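Local coordinates for protein ribonuclease J (Methanolobus psychrophilus R15, PDB 5HAB) that probably degrades RNA as a metal-dependent exoribonuclease of the beta-CASP metallo-beta-lactamase family, at residues G33-R45 against I50-V62. The protein carries 1 engineered substitution. Sequence-based numbering, arbitrary orientation.
Sequences GYNEMGRNMTAIR and IIIIDMGIRLDRV. With SO4 (sulfate ion), chain G; nucleotides of chain D.
A chi1 of 178° turns Arg58 CG away from its own N, and the chain, extended as far as NE, runs alongside Met37 O and carries its guanidinium past Glu36, whose chi1 of 65° sets CG between N and the carbonyl carbon; Glu36 CB lies over one guanidinium face, 3.6 Å from Arg58 NH1. These loops prolong the antiparallel hairpin of strands 41-46 and 49-53, part of a mixed sheet of the metallo-beta-lactamase fold. In the hairpin, Thr42 pairs with Ile53 and Ile44 with Ile51 through reciprocal backbone hydrogen bonds, while Ala43-Ile52 and Arg45-Ile50 are non-hydrogen-bonded pairs. Ile44 CG1 meets Ile53 CD1 at 3.8 Å on the face packed against Ile184 of strand 179-186; on the other face Ala43 CB touches Ile50 CG2. Past the strands, Gly56 N donates to Asn40 O (2.7 Å), and Gly38 and Arg58 bring their CA atoms within 4.0 Å. Arg39 holds the Glu36 carboxylate in a salt bridge, its NH2 reaching OE1 from above the carboxylate plane, and Asn461 also binds Glu36. Arg58 NE forms a salt bridge, modelled suspiciously short, with Asp60 OD2. Beside the bound RNA, Asp60 OD1 lies 2.9 Å from N6 of the second adenosine nucleotide, and Met37 CE approaches O2' of the first. Arg58 NH1 lies over the centre of the Arg61 guanidinium, and the two arginines share a sulfate, probably from the crystallisation liquor: Arg58 NH2 binds its O2 at 3.1 Å, whereas Arg61 NH1 donates to its O1 at 2.7 Å.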
loop_
_atom_site.group_PDB
_atom_site.type_symbol
_atom_site.label_atom_id
_atom_site.label_comp_id
_atom_site.label_asym_id
_atom_site.label_seq_id
_atom_site.Cartn_x
_atom_site.Cartn_y
_atom_site.Cartn_z
ATOM N N GLY B 33 13.013 11.122 -20.710
ATOM C CA GLY B 33 13.249 10.992 -19.284
ATOM C C GLY B 33 12.632 12.074 -18.419
ATOM O O GLY B 33 12.908 12.149 -17.226
ATOM N N TYR B 34 11.795 12.912 -19.021
ATOM C CA TYR B 34 11.069 13.931 -18.271
ATOM C C TYR B 34 9.628 13.486 -18.001
ATOM O O TYR B 34 8.960 14.042 -17.135
ATOM C CB TYR B 34 11.103 15.267 -19.017
ATOM C CG TYR B 34 12.466 15.924 -18.986
ATOM C CD1 TYR B 34 13.515 15.437 -19.758
ATOM C CD2 TYR B 34 12.703 17.028 -18.182
ATOM C CE1 TYR B 34 14.759 16.032 -19.728
ATOM C CE2 TYR B 34 13.943 17.632 -18.145
ATOM C CZ TYR B 34 14.968 17.128 -18.918
ATOM O OH TYR B 34 16.204 17.730 -18.880
ATOM N N ASN B 35 9.152 12.489 -18.747
ATOM C CA ASN B 35 7.818 11.928 -18.524
ATOM C C ASN B 35 7.862 10.534 -17.921
ATOM O O ASN B 35 6.819 9.958 -17.609
ATOM C CB ASN B 35 7.017 11.866 -19.826
ATOM C CG ASN B 35 6.819 13.224 -20.463
ATOM O OD1 ASN B 35 7.514 14.188 -20.137
ATOM N ND2 ASN B 35 5.868 13.303 -21.389
ATOM N N GLU B 36 9.065 9.988 -17.781
ATOM C CA GLU B 36 9.220 8.607 -17.356
ATOM C C GLU B 36 10.631 8.327 -16.861
ATOM O O GLU B 36 11.484 9.219 -16.842
ATOM C CB GLU B 36 8.876 7.658 -18.513
ATOM C CG GLU B 36 9.823 7.755 -19.711
ATOM C CD GLU B 36 9.531 8.940 -20.630
ATOM O OE1 GLU B 36 8.390 9.053 -21.132
ATOM O OE2 GLU B 36 10.448 9.754 -20.859
ATOM N N MET B 37 10.879 7.073 -16.495
ATOM C CA MET B 37 12.209 6.635 -16.083
ATOM C C MET B 37 12.926 5.989 -17.256
ATOM O O MET B 37 12.278 5.434 -18.140
ATOM C CB MET B 37 12.127 5.635 -14.931
ATOM C CG MET B 37 11.373 6.117 -13.705
ATOM S SD MET B 37 12.256 7.376 -12.769
ATOM C CE MET B 37 13.931 6.749 -12.792
ATOM N N GLY B 38 14.254 6.067 -17.270
ATOM C CA GLY B 38 15.032 5.315 -18.241
ATOM C C GLY B 38 15.651 6.048 -19.425
ATOM O O GLY B 38 16.867 6.192 -19.500
ATOM N N ARG B 39 14.826 6.472 -20.380
ATOM C CA ARG B 39 15.341 7.007 -21.647
ATOM C C ARG B 39 15.750 8.484 -21.544
ATOM O O ARG B 39 15.209 9.345 -22.233
ATOM C CB ARG B 39 14.307 6.810 -22.770
ATOM C CG ARG B 39 12.920 7.389 -22.508
ATOM C CD ARG B 39 12.118 7.495 -23.800
ATOM N NE ARG B 39 10.779 8.028 -23.570
ATOM C CZ ARG B 39 9.846 8.140 -24.511
ATOM N NH1 ARG B 39 10.103 7.753 -25.756
ATOM N NH2 ARG B 39 8.655 8.641 -24.209
ATOM N N ASN B 40 16.718 8.772 -20.687
ATOM C CA ASN B 40 17.128 10.150 -20.449
ATOM C C ASN B 40 17.882 10.795 -21.608
ATOM O O ASN B 40 18.846 10.239 -22.130
ATOM C CB ASN B 40 17.978 10.211 -19.186
ATOM C CG ASN B 40 17.217 9.741 -17.969
ATOM O OD1 ASN B 40 16.305 10.419 -17.498
ATOM N ND2 ASN B 40 17.557 8.559 -17.479
ATOM N N MET B 41 17.437 11.985 -21.987
ATOM C CA MET B 41 18.181 12.812 -22.922
ATOM C C MET B 41 17.774 14.272 -22.762
ATOM O O MET B 41 16.584 14.619 -22.820
ATOM C CB MET B 41 17.956 12.362 -24.365
ATOM C CG MET B 41 18.742 13.188 -25.377
ATOM S SD MET B 41 18.517 12.714 -27.106
ATOM C CE MET B 41 19.117 11.049 -27.142
ATOM N N THR B 42 18.775 15.120 -22.562
ATOM C CA THR B 42 18.552 16.556 -22.427
ATOM C C THR B 42 19.399 17.280 -23.473
ATOM O O THR B 42 20.421 16.762 -23.899
ATOM C CB THR B 42 18.895 17.049 -20.997
ATOM O OG1 THR B 42 18.059 16.373 -20.049
ATOM C CG2 THR B 42 18.705 18.561 -20.853
ATOM N N ALA B 43 18.958 18.445 -23.928
ATOM C CA ALA B 43 19.771 19.230 -24.847
ATOM C C ALA B 43 19.902 20.656 -24.335
ATOM O O ALA B 43 18.908 21.309 -24.044
ATOM C CB ALA B 43 19.175 19.210 -26.257
ATOM N N ILE B 44 21.139 21.119 -24.196
ATOM C CA ILE B 44 21.416 22.476 -23.746
ATOM C C ILE B 44 21.860 23.310 -24.941
ATOM O O ILE B 44 22.920 23.074 -25.508
ATOM C CB ILE B 44 22.494 22.502 -22.645
ATOM C CG1 ILE B 44 22.136 21.560 -21.492
ATOM C CG2 ILE B 44 22.716 23.929 -22.147
ATOM C CD1 ILE B 44 20.821 21.885 -20.821
ATOM N N ARG B 45 21.060 24.301 -25.307
ATOM C CA ARG B 45 21.377 25.170 -26.428
ATOM C C ARG B 45 21.976 26.470 -25.908
ATOM O O ARG B 45 21.395 27.127 -25.058
ATOM C CB ARG B 45 20.120 25.459 -27.261
ATOM C CG ARG B 45 20.342 26.395 -28.443
ATOM C CD ARG B 45 19.074 26.562 -29.279
ATOM N NE ARG B 45 17.961 27.081 -28.487
ATOM C CZ ARG B 45 17.848 28.342 -28.079
ATOM N NH1 ARG B 45 18.780 29.232 -28.391
ATOM N NH2 ARG B 45 16.800 28.716 -27.358
ATOM N N ILE B 50 24.660 23.388 -29.676
ATOM C CA ILE B 50 23.924 22.490 -28.788
ATOM C C ILE B 50 24.829 21.438 -28.150
ATOM O O ILE B 50 25.608 20.783 -28.835
ATOM C CB ILE B 50 22.765 21.809 -29.541
ATOM C CG1 ILE B 50 21.825 22.860 -30.134
ATOM C CG2 ILE B 50 22.002 20.866 -28.616
ATOM C CD1 ILE B 50 20.708 22.271 -30.965
ATOM N N ILE B 51 24.718 21.288 -26.834
ATOM C CA ILE B 51 25.348 20.193 -26.102
ATOM C C ILE B 51 24.273 19.190 -25.686
ATOM O O ILE B 51 23.412 19.517 -24.888
ATOM C CB ILE B 51 26.112 20.713 -24.874
ATOM C CG1 ILE B 51 27.040 21.860 -25.271
ATOM C CG2 ILE B 51 26.881 19.584 -24.190
ATOM C CD1 ILE B 51 28.225 21.423 -26.095
ATOM N N ILE B 52 24.310 17.981 -26.231
ATOM C CA ILE B 52 23.418 16.923 -25.778
ATOM C C ILE B 52 23.998 16.310 -24.508
ATOM O O ILE B 52 25.206 16.102 -24.407
ATOM C CB ILE B 52 23.194 15.854 -26.874
ATOM C CG1 ILE B 52 22.433 16.446 -28.063
ATOM C CG2 ILE B 52 22.421 14.666 -26.331
ATOM C CD1 ILE B 52 22.242 15.469 -29.219
ATOM N N ILE B 53 23.137 16.049 -23.529
ATOM C CA ILE B 53 23.547 15.390 -22.296
ATOM C C ILE B 53 22.755 14.096 -22.116
ATOM O O ILE B 53 21.518 14.112 -21.964
ATOM C CB ILE B 53 23.385 16.307 -21.077
ATOM C CG1 ILE B 53 24.030 17.670 -21.336
ATOM C CG2 ILE B 53 24.016 15.665 -19.856
ATOM C CD1 ILE B 53 24.063 18.572 -20.106
ATOM N N ASP B 54 23.496 12.992 -22.198
ATOM C CA ASP B 54 23.022 11.629 -21.964
ATOM C C ASP B 54 22.030 11.157 -23.021
ATOM O O ASP B 54 21.287 11.946 -23.596
ATOM C CB ASP B 54 22.413 11.512 -20.560
ATOM C CG ASP B 54 23.457 11.672 -19.459
ATOM O OD1 ASP B 54 24.578 11.137 -19.614
ATOM O OD2 ASP B 54 23.164 12.335 -18.443
ATOM N N MET B 55 22.037 9.853 -23.271
ATOM C CA MET B 55 21.154 9.226 -24.240
ATOM C C MET B 55 20.802 7.838 -23.703
ATOM O O MET B 55 21.446 6.842 -24.050
ATOM C CB MET B 55 21.821 9.121 -25.620
ATOM C CG MET B 55 22.246 10.459 -26.233
ATOM S SD MET B 55 22.844 10.346 -27.935
ATOM C CE MET B 55 22.188 8.761 -28.380
ATOM N N GLY B 56 19.777 7.770 -22.860
ATOM C CA GLY B 56 19.457 6.538 -22.157
ATOM C C GLY B 56 18.394 5.668 -22.790
ATOM O O GLY B 56 17.752 6.060 -23.762
ATOM N N ILE B 57 18.225 4.466 -22.250
ATOM C CA ILE B 57 17.175 3.566 -22.707
ATOM C C ILE B 57 16.225 3.247 -21.546
ATOM O O ILE B 57 16.632 3.275 -20.384
ATOM C CB ILE B 57 17.784 2.283 -23.328
ATOM C CG1 ILE B 57 16.709 1.450 -24.029
ATOM C CG2 ILE B 57 18.518 1.465 -22.279
ATOM C CD1 ILE B 57 17.249 0.263 -24.782
ATOM N N ARG B 58 14.960 2.972 -21.862
ATOM C CA ARG B 58 13.982 2.526 -20.869
ATOM C C ARG B 58 13.653 1.048 -21.098
ATOM O O ARG B 58 13.022 0.692 -22.091
ATOM C CB ARG B 58 12.708 3.374 -20.939
ATOM C CG ARG B 58 11.630 2.945 -19.963
ATOM C CD ARG B 58 10.323 3.709 -20.168
ATOM N NE ARG B 58 9.299 3.261 -19.226
ATOM C CZ ARG B 58 8.055 3.730 -19.178
ATOM N NH1 ARG B 58 7.660 4.678 -20.019
ATOM N NH2 ARG B 58 7.206 3.250 -18.279
ATOM N N LEU B 59 14.044 0.197 -20.157
ATOM C CA LEU B 59 14.007 -1.249 -20.375
ATOM C C LEU B 59 12.613 -1.875 -20.366
ATOM O O LEU B 59 12.348 -2.783 -21.154
ATOM C CB LEU B 59 14.872 -1.951 -19.328
ATOM C CG LEU B 59 16.379 -1.959 -19.590
ATOM C CD1 LEU B 59 16.668 -2.234 -21.063
ATOM C CD2 LEU B 59 17.019 -0.651 -19.136
ATOM N N ASP B 60 11.727 -1.409 -19.487
ATOM C CA ASP B 60 10.399 -2.024 -19.375
ATOM C C ASP B 60 9.583 -1.892 -20.660
ATOM O O ASP B 60 8.733 -2.737 -20.943
ATOM C CB ASP B 60 9.614 -1.453 -18.189
ATOM C CG ASP B 60 9.933 -0.006 -17.914
ATOM O OD1 ASP B 60 10.889 0.250 -17.150
ATOM O OD2 ASP B 60 9.220 0.868 -18.449
ATOM N N ARG B 61 9.833 -0.843 -21.441
ATOM C CA ARG B 61 9.140 -0.689 -22.720
ATOM C C ARG B 61 9.587 -1.734 -23.744
ATOM O O ARG B 61 8.896 -1.980 -24.731
ATOM C CB ARG B 61 9.358 0.714 -23.293
ATOM C CG ARG B 61 8.400 1.778 -22.788
ATOM C CD ARG B 61 6.974 1.375 -23.131
ATOM N NE ARG B 61 6.018 2.460 -22.948
ATOM C CZ ARG B 61 5.343 2.681 -21.828
ATOM N NH1 ARG B 61 4.491 3.695 -21.760
ATOM N NH2 ARG B 61 5.525 1.891 -20.777
ATOM N N VAL B 62 10.732 -2.358 -23.492
ATOM C CA VAL B 62 11.217 -3.443 -24.331
ATOM C C VAL B 62 10.605 -4.763 -23.854
ATOM O O VAL B 62 10.265 -5.632 -24.658
ATOM C CB VAL B 62 12.761 -3.499 -24.319
ATOM C CG1 VAL B 62 13.266 -4.786 -24.949
ATOM C CG2 VAL B 62 13.344 -2.282 -25.028
HETATM S S SO4 G . 3.807 4.119 -18.293
HETATM O O1 SO4 G . 3.888 2.983 -19.205
HETATM O O2 SO4 G . 4.783 5.131 -18.696
HETATM O O3 SO4 G . 4.084 3.658 -16.930
HETATM O O4 SO4 G . 2.466 4.695 -18.366
ATOM P P A D 2 19.050 3.245 -12.618
ATOM O OP1 A D 2 19.517 4.483 -11.941
ATOM O OP2 A D 2 18.920 3.212 -14.097
ATOM O "O5'" A D 2 20.014 2.061 -12.157
ATOM C "C5'" A D 2 20.652 1.227 -13.115
ATOM C "C4'" A D 2 20.330 -0.231 -12.898
ATOM O "O4'" A D 2 18.965 -0.372 -12.427
ATOM C "C3'" A D 2 20.398 -1.109 -14.140
ATOM O "O3'" A D 2 21.718 -1.537 -14.437
ATOM C "C2'" A D 2 19.444 -2.251 -13.810
ATOM O "O2'" A D 2 20.083 -3.231 -13.006
ATOM C "C1'" A D 2 18.384 -1.539 -12.968
ATOM N N9 A D 2 17.191 -1.151 -13.747
ATOM C C8 A D 2 16.715 0.122 -13.954
ATOM N N7 A D 2 15.617 0.171 -14.667
ATOM C C5 A D 2 15.340 -1.161 -14.937
ATOM C C6 A D 2 14.301 -1.777 -15.658
ATOM N N6 A D 2 13.314 -1.102 -16.256
ATOM N N1 A D 2 14.316 -3.127 -15.741
ATOM C C2 A D 2 15.309 -3.799 -15.139
ATOM N N3 A D 2 16.338 -3.332 -14.434
ATOM C C4 A D 2 16.293 -1.990 -14.366
ATOM O OP3 A D 1 17.930 1.630 -5.620
ATOM P P A D 1 18.170 2.848 -6.431
ATOM O OP1 A D 1 19.611 2.907 -6.786
ATOM O OP2 A D 1 17.553 4.001 -5.728
ATOM O "O5'" A D 1 17.329 2.688 -7.766
ATOM C "C5'" A D 1 17.401 1.505 -8.556
ATOM C "C4'" A D 1 16.887 1.763 -9.950
ATOM O "O4'" A D 1 15.439 1.894 -9.893
ATOM C "C3'" A D 1 17.411 3.047 -10.589
ATOM O "O3'" A D 1 17.620 2.868 -11.987
ATOM C "C2'" A D 1 16.284 4.047 -10.345
ATOM O "O2'" A D 1 16.217 5.094 -11.291
ATOM C "C1'" A D 1 15.042 3.157 -10.396
ATOM N N9 A D 1 13.960 3.659 -9.541
ATOM C C8 A D 1 14.109 4.195 -8.281
ATOM N N7 A D 1 12.988 4.584 -7.724
ATOM C C5 A D 1 12.029 4.291 -8.685
ATOM C C6 A D 1 10.633 4.467 -8.700
ATOM N N6 A D 1 9.941 5.000 -7.685
ATOM N N1 A D 1 9.966 4.071 -9.809
ATOM C C2 A D 1 10.661 3.539 -10.824
ATOM N N3 A D 1 11.973 3.321 -10.928
ATOM C C4 A D 1 12.611 3.724 -9.812
HETATM O O HOH W 1 8.481 5.847 -22.251
#